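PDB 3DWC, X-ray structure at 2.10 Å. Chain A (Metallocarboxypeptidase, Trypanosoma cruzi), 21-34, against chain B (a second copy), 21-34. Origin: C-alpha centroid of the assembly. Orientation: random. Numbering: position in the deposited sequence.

Chain A, residues 21-34: HMLLLADWDSHTMM
Chain B (21-34) HMLLLADWDSHTMM

Two copies of the same helix cross in a nearly symmetric, largely apolar contact that has no direct hydrogen bond between the two stretches but includes one water bridging a pair of aspartates. In each chain the helix enters from before residue 21 and carries helical phi/psi values, near -60/-45 as far as Asp A29 and Asp B29, with Ser A30 at -46/-41 and Ser B30 at -61/-26; the axes approach to 10.1 Å, and their N-to-C directions differ by 70°. Regular i to i+4 bonds define the backbone, for example Ala A26 N to Met A22 O at 2.9 Å and Ala B26 N to Met B22 O at 2.9 Å. Met A33 N to Asp A29 O at 2.8 Å and Met B33 N to Asp B29 O at 2.9 Å keep this spacing, but Met A33 (-114/-27) and Met B33 (-107/-27) depart in phi, i to i+5 bonds join Met A34 N to Asp A29 O at 3.1 Å and Met B34 N to Asp B29 O at 2.9 Å, and Met A34 and Met B34 adopt extended psi values of 126° and 125°.

Register is set by like residues facing like. Met A22 CA and Met B22 CA are 6.3 Å apart, whereas Met A33 CA and Met B33 CA are separated by 10.0 Å. The two stretches together bury 594 Å², and Met A22 and Met B22 are the most heavily covered residues. Both have the m, m, t rotamer, which carries each methyl onto the other helix: Met A22 CE packs 3.7 Å from Ala B26 CB, and Met B22 CE 3.8 Å from Ala A26 CB. The same methyls reach the leucines that precede these alanines by one turn, with Met A22 CE 4.3 Å from Leu B23 CD2 and Met B22 CE 4.2 Å from Leu A23 CD2. Although the CA-to-CB bonds of Leu A23 and Leu B23 point away, their m, t rotamers bring the side-chain ends nearer.

The small side chains of Ala A26 and Ala B26 leave their backbones accessible to leucine. Leu A25 CD2 sits 3.8 Å from Ala B26 CA, and Leu B25 CD2 3.7 Å from Ala A26 CA; both leucines are t, p. They also meet each other, Leu A25 CD2 to Leu B25 CG at 4.3 Å.

The CA-to-CB bonds of Asp A29 and Asp B29 point toward the other stretch, with chi1 in t. Water 1 donates to both, at 2.8 Å from Asp A29 OD1 and 2.8 Å from Asp B29 OD1, so the two acceptors are linked through a shared donor. Apolar groups line the same carboxylate oxygens: Leu A25 CD1 is 3.7 Å from Asp B29 OD1, and Leu B25 CD1 is 3.7 Å from Asp A29 OD1.

Beyond the aspartates, the indoles of Trp A28 (chi1 172°, chi2 85°) and Trp B28 (172°, 88°) meet methionines obliquely, with Trp A28 CH2 4.4 Å from Met B33 CG and Trp B28 CH2 4.5 Å from Met A33 CG. Met A33 CE finally approaches Met B33 SD to 4.0 Å, both side chains being m, m, t.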

# COMPACT_ATOMS: atom_id res chain seq x y z
N HIS A 21 10.79 -0.07 4.48
CA HIS A 21 9.39 -0.46 4.68
C HIS A 21 8.45 0.21 3.67
O HIS A 21 7.59 -0.43 3.07
CB HIS A 21 8.98 -0.14 6.12
CG HIS A 21 7.51 -0.33 6.38
ND1 HIS A 21 7.03 -1.34 7.19
CD2 HIS A 21 6.43 0.38 5.98
CE1 HIS A 21 5.71 -1.24 7.27
NE2 HIS A 21 5.32 -0.23 6.53
N MET A 22 8.67 1.51 3.48
CA MET A 22 7.84 2.29 2.59
C MET A 22 8.06 1.83 1.16
O MET A 22 7.12 1.67 0.40
CB MET A 22 8.17 3.77 2.75
CG MET A 22 7.77 4.33 4.11
SD MET A 22 5.96 4.36 4.17
CE MET A 22 5.65 5.03 5.75
N LEU A 23 9.31 1.66 0.78
CA LEU A 23 9.63 1.17 -0.57
C LEU A 23 9.09 -0.19 -0.88
O LEU A 23 8.66 -0.43 -2.01
CB LEU A 23 11.13 1.08 -0.80
CG LEU A 23 11.89 2.24 -1.32
CD1 LEU A 23 13.36 1.73 -1.57
CD2 LEU A 23 11.23 2.80 -2.63
N LEU A 24 9.16 -1.08 0.09
CA LEU A 24 8.66 -2.45 -0.01
C LEU A 24 7.14 -2.47 -0.20
O LEU A 24 6.59 -3.12 -1.17
CB LEU A 24 9.11 -3.27 1.22
CG LEU A 24 10.63 -3.64 1.19
CD1 LEU A 24 11.13 -4.24 2.52
CD2 LEU A 24 10.94 -4.66 0.08
N LEU A 25 6.45 -1.65 0.62
CA LEU A 25 4.98 -1.51 0.45
C LEU A 25 4.66 -0.95 -0.93
O LEU A 25 3.84 -1.49 -1.64
CB LEU A 25 4.37 -0.62 1.52
CG LEU A 25 2.87 -0.45 1.38
CD1 LEU A 25 2.19 -1.73 1.69
CD2 LEU A 25 2.40 0.71 2.32
N ALA A 26 5.32 0.11 -1.34
CA ALA A 26 5.10 0.72 -2.67
C ALA A 26 5.32 -0.27 -3.81
O ALA A 26 4.59 -0.28 -4.83
CB ALA A 26 6.02 1.93 -2.82
N ASP A 27 6.34 -1.10 -3.67
CA ASP A 27 6.64 -2.07 -4.71
C ASP A 27 5.55 -3.16 -4.78
O ASP A 27 5.01 -3.46 -5.87
CB ASP A 27 8.05 -2.62 -4.58
CG ASP A 27 8.43 -3.45 -5.79
OD1 ASP A 27 8.37 -2.90 -6.95
OD2 ASP A 27 8.62 -4.64 -5.59
N TRP A 28 5.14 -3.70 -3.65
CA TRP A 28 4.07 -4.67 -3.61
C TRP A 28 2.78 -4.12 -4.20
O TRP A 28 2.12 -4.77 -4.97
CB TRP A 28 3.82 -5.08 -2.15
CG TRP A 28 2.62 -5.94 -1.98
CD1 TRP A 28 2.55 -7.29 -2.11
CD2 TRP A 28 1.29 -5.48 -1.70
NE1 TRP A 28 1.23 -7.70 -1.98
CE2 TRP A 28 0.45 -6.61 -1.71
CE3 TRP A 28 0.73 -4.21 -1.48
CZ2 TRP A 28 -0.93 -6.52 -1.42
CZ3 TRP A 28 -0.66 -4.11 -1.25
CH2 TRP A 28 -1.46 -5.27 -1.20
N ASP A 29 2.43 -2.91 -3.81
CA ASP A 29 1.18 -2.32 -4.17
C ASP A 29 1.17 -2.10 -5.69
O ASP A 29 0.17 -2.37 -6.33
CB ASP A 29 1.01 -1.01 -3.41
CG ASP A 29 -0.26 -0.31 -3.76
OD1 ASP A 29 -1.25 -0.48 -3.01
OD2 ASP A 29 -0.30 0.36 -4.82
N SER A 30 2.31 -1.67 -6.24
CA SER A 30 2.55 -1.52 -7.72
C SER A 30 2.11 -2.69 -8.54
O SER A 30 1.61 -2.52 -9.65
CB SER A 30 4.05 -1.37 -8.00
OG SER A 30 4.26 -0.00 -7.79
N HIS A 31 2.36 -3.87 -8.01
CA HIS A 31 2.03 -5.11 -8.70
C HIS A 31 0.69 -5.72 -8.35
O HIS A 31 0.27 -6.61 -9.03
CB HIS A 31 3.12 -6.14 -8.43
CG HIS A 31 4.46 -5.71 -8.93
ND1 HIS A 31 5.50 -5.37 -8.10
CD2 HIS A 31 4.90 -5.49 -10.19
CE1 HIS A 31 6.54 -4.99 -8.82
NE2 HIS A 31 6.20 -5.06 -10.10
N THR A 32 0.01 -5.26 -7.30
CA THR A 32 -1.25 -5.85 -6.83
C THR A 32 -2.47 -4.91 -6.93
O THR A 32 -3.51 -5.30 -7.45
CB THR A 32 -1.07 -6.34 -5.33
OG1 THR A 32 -0.58 -5.25 -4.53
CG2 THR A 32 -0.04 -7.35 -5.29
N MET A 33 -2.34 -3.68 -6.44
CA MET A 33 -3.49 -2.82 -6.29
C MET A 33 -3.49 -1.59 -7.19
O MET A 33 -4.52 -1.08 -7.51
CB MET A 33 -3.63 -2.36 -4.83
CG MET A 33 -3.65 -3.48 -3.79
SD MET A 33 -5.11 -4.56 -3.99
CE MET A 33 -4.67 -5.98 -2.94
N MET A 34 -2.32 -1.11 -7.58
CA MET A 34 -2.24 0.17 -8.23
C MET A 34 -2.92 0.21 -9.58
O MET A 34 -2.61 -0.58 -10.45
CB MET A 34 -0.77 0.55 -8.42
CG MET A 34 -0.52 1.97 -8.88
SD MET A 34 1.22 2.10 -9.38
CE MET A 34 1.29 0.98 -10.76
N HIS B 21 3.42 11.12 -1.10
CA HIS B 21 2.91 9.93 -1.79
C HIS B 21 3.06 8.64 -0.96
O HIS B 21 2.09 7.92 -0.75
CB HIS B 21 3.59 9.80 -3.11
CG HIS B 21 3.20 8.58 -3.89
ND1 HIS B 21 2.33 8.63 -4.96
CD2 HIS B 21 3.64 7.30 -3.81
CE1 HIS B 21 2.23 7.41 -5.48
NE2 HIS B 21 3.01 6.59 -4.80
N MET B 22 4.26 8.36 -0.50
CA MET B 22 4.51 7.22 0.41
C MET B 22 3.65 7.18 1.66
O MET B 22 3.07 6.16 2.01
CB MET B 22 5.98 7.22 0.81
CG MET B 22 6.93 6.97 -0.39
SD MET B 22 6.64 5.31 -1.10
CE MET B 22 7.78 5.24 -2.42
N LEU B 23 3.55 8.31 2.35
CA LEU B 23 2.75 8.43 3.56
C LEU B 23 1.27 8.17 3.31
O LEU B 23 0.61 7.48 4.06
CB LEU B 23 2.88 9.85 4.13
CG LEU B 23 4.05 10.14 5.05
CD1 LEU B 23 3.87 11.53 5.68
CD2 LEU B 23 4.13 9.06 6.11
N LEU B 24 0.76 8.74 2.24
CA LEU B 24 -0.66 8.57 1.89
C LEU B 24 -0.98 7.10 1.56
O LEU B 24 -2.03 6.54 1.92
CB LEU B 24 -0.94 9.50 0.72
CG LEU B 24 -0.99 11.01 1.04
CD1 LEU B 24 -0.87 11.87 -0.22
CD2 LEU B 24 -2.29 11.33 1.77
N LEU B 25 -0.06 6.44 0.87
CA LEU B 25 -0.21 5.01 0.53
C LEU B 25 -0.20 4.22 1.78
O LEU B 25 -1.08 3.39 2.01
CB LEU B 25 0.93 4.52 -0.35
CG LEU B 25 0.78 3.06 -0.85
CD1 LEU B 25 -0.48 2.96 -1.78
CD2 LEU B 25 2.07 2.61 -1.62
N ALA B 26 0.81 4.49 2.61
CA ALA B 26 0.96 3.79 3.91
C ALA B 26 -0.28 3.97 4.78
O ALA B 26 -0.69 3.04 5.46
CB ALA B 26 2.21 4.31 4.65
N ASP B 27 -0.89 5.14 4.73
CA ASP B 27 -2.08 5.41 5.55
C ASP B 27 -3.27 4.68 4.96
O ASP B 27 -3.98 4.01 5.66
CB ASP B 27 -2.34 6.91 5.69
CG ASP B 27 -3.46 7.21 6.67
OD1 ASP B 27 -3.33 6.83 7.86
OD2 ASP B 27 -4.47 7.73 6.23
N TRP B 28 -3.46 4.77 3.64
CA TRP B 28 -4.52 4.03 2.98
C TRP B 28 -4.47 2.53 3.30
O TRP B 28 -5.48 1.92 3.71
CB TRP B 28 -4.52 4.31 1.44
CG TRP B 28 -5.48 3.43 0.71
CD1 TRP B 28 -6.79 3.67 0.48
CD2 TRP B 28 -5.19 2.13 0.15
NE1 TRP B 28 -7.37 2.59 -0.17
CE2 TRP B 28 -6.40 1.62 -0.36
CE3 TRP B 28 -4.06 1.31 0.13
CZ2 TRP B 28 -6.49 0.36 -0.98
CZ3 TRP B 28 -4.16 0.03 -0.47
CH2 TRP B 28 -5.37 -0.42 -1.01
N ASP B 29 -3.27 1.95 3.21
CA ASP B 29 -3.08 0.53 3.37
C ASP B 29 -3.31 0.11 4.80
O ASP B 29 -3.82 -1.01 5.04
CB ASP B 29 -1.65 0.19 2.87
CG ASP B 29 -1.33 -1.25 2.97
OD1 ASP B 29 -1.45 -1.96 1.97
OD2 ASP B 29 -0.99 -1.72 4.07
N SER B 30 -2.92 0.95 5.76
CA SER B 30 -3.09 0.59 7.17
C SER B 30 -4.58 0.38 7.50
O SER B 30 -4.90 -0.36 8.39
CB SER B 30 -2.49 1.64 8.13
OG SER B 30 -3.20 2.85 7.95
N HIS B 31 -5.46 1.02 6.74
CA HIS B 31 -6.91 0.95 6.96
C HIS B 31 -7.64 -0.07 6.12
O HIS B 31 -8.81 -0.33 6.40
CB HIS B 31 -7.56 2.32 6.69
CG HIS B 31 -7.15 3.36 7.67
ND1 HIS B 31 -6.31 4.39 7.35
CD2 HIS B 31 -7.40 3.47 9.00
CE1 HIS B 31 -6.07 5.12 8.43
NE2 HIS B 31 -6.70 4.57 9.45
N THR B 32 -6.97 -0.63 5.11
CA THR B 32 -7.63 -1.46 4.10
C THR B 32 -7.01 -2.83 4.06
O THR B 32 -7.70 -3.80 4.28
CB THR B 32 -7.59 -0.83 2.71
OG1 THR B 32 -6.24 -0.50 2.36
CG2 THR B 32 -8.40 0.41 2.68
N MET B 33 -5.69 -2.91 3.85
CA MET B 33 -5.04 -4.18 3.54
C MET B 33 -4.22 -4.72 4.69
O MET B 33 -3.98 -5.93 4.75
CB MET B 33 -4.11 -4.01 2.33
CG MET B 33 -4.76 -3.48 1.05
SD MET B 33 -6.09 -4.62 0.60
CE MET B 33 -7.16 -3.58 -0.32
N MET B 34 -3.73 -3.84 5.56
CA MET B 34 -2.68 -4.25 6.51
C MET B 34 -3.18 -5.23 7.58
O MET B 34 -4.12 -4.93 8.27
CB MET B 34 -2.10 -3.03 7.19
CG MET B 34 -0.97 -3.33 8.18
SD MET B 34 -0.63 -1.88 9.19
CE MET B 34 -1.83 -2.11 10.53
O HOH W 1 -0.52 -0.61 -0.35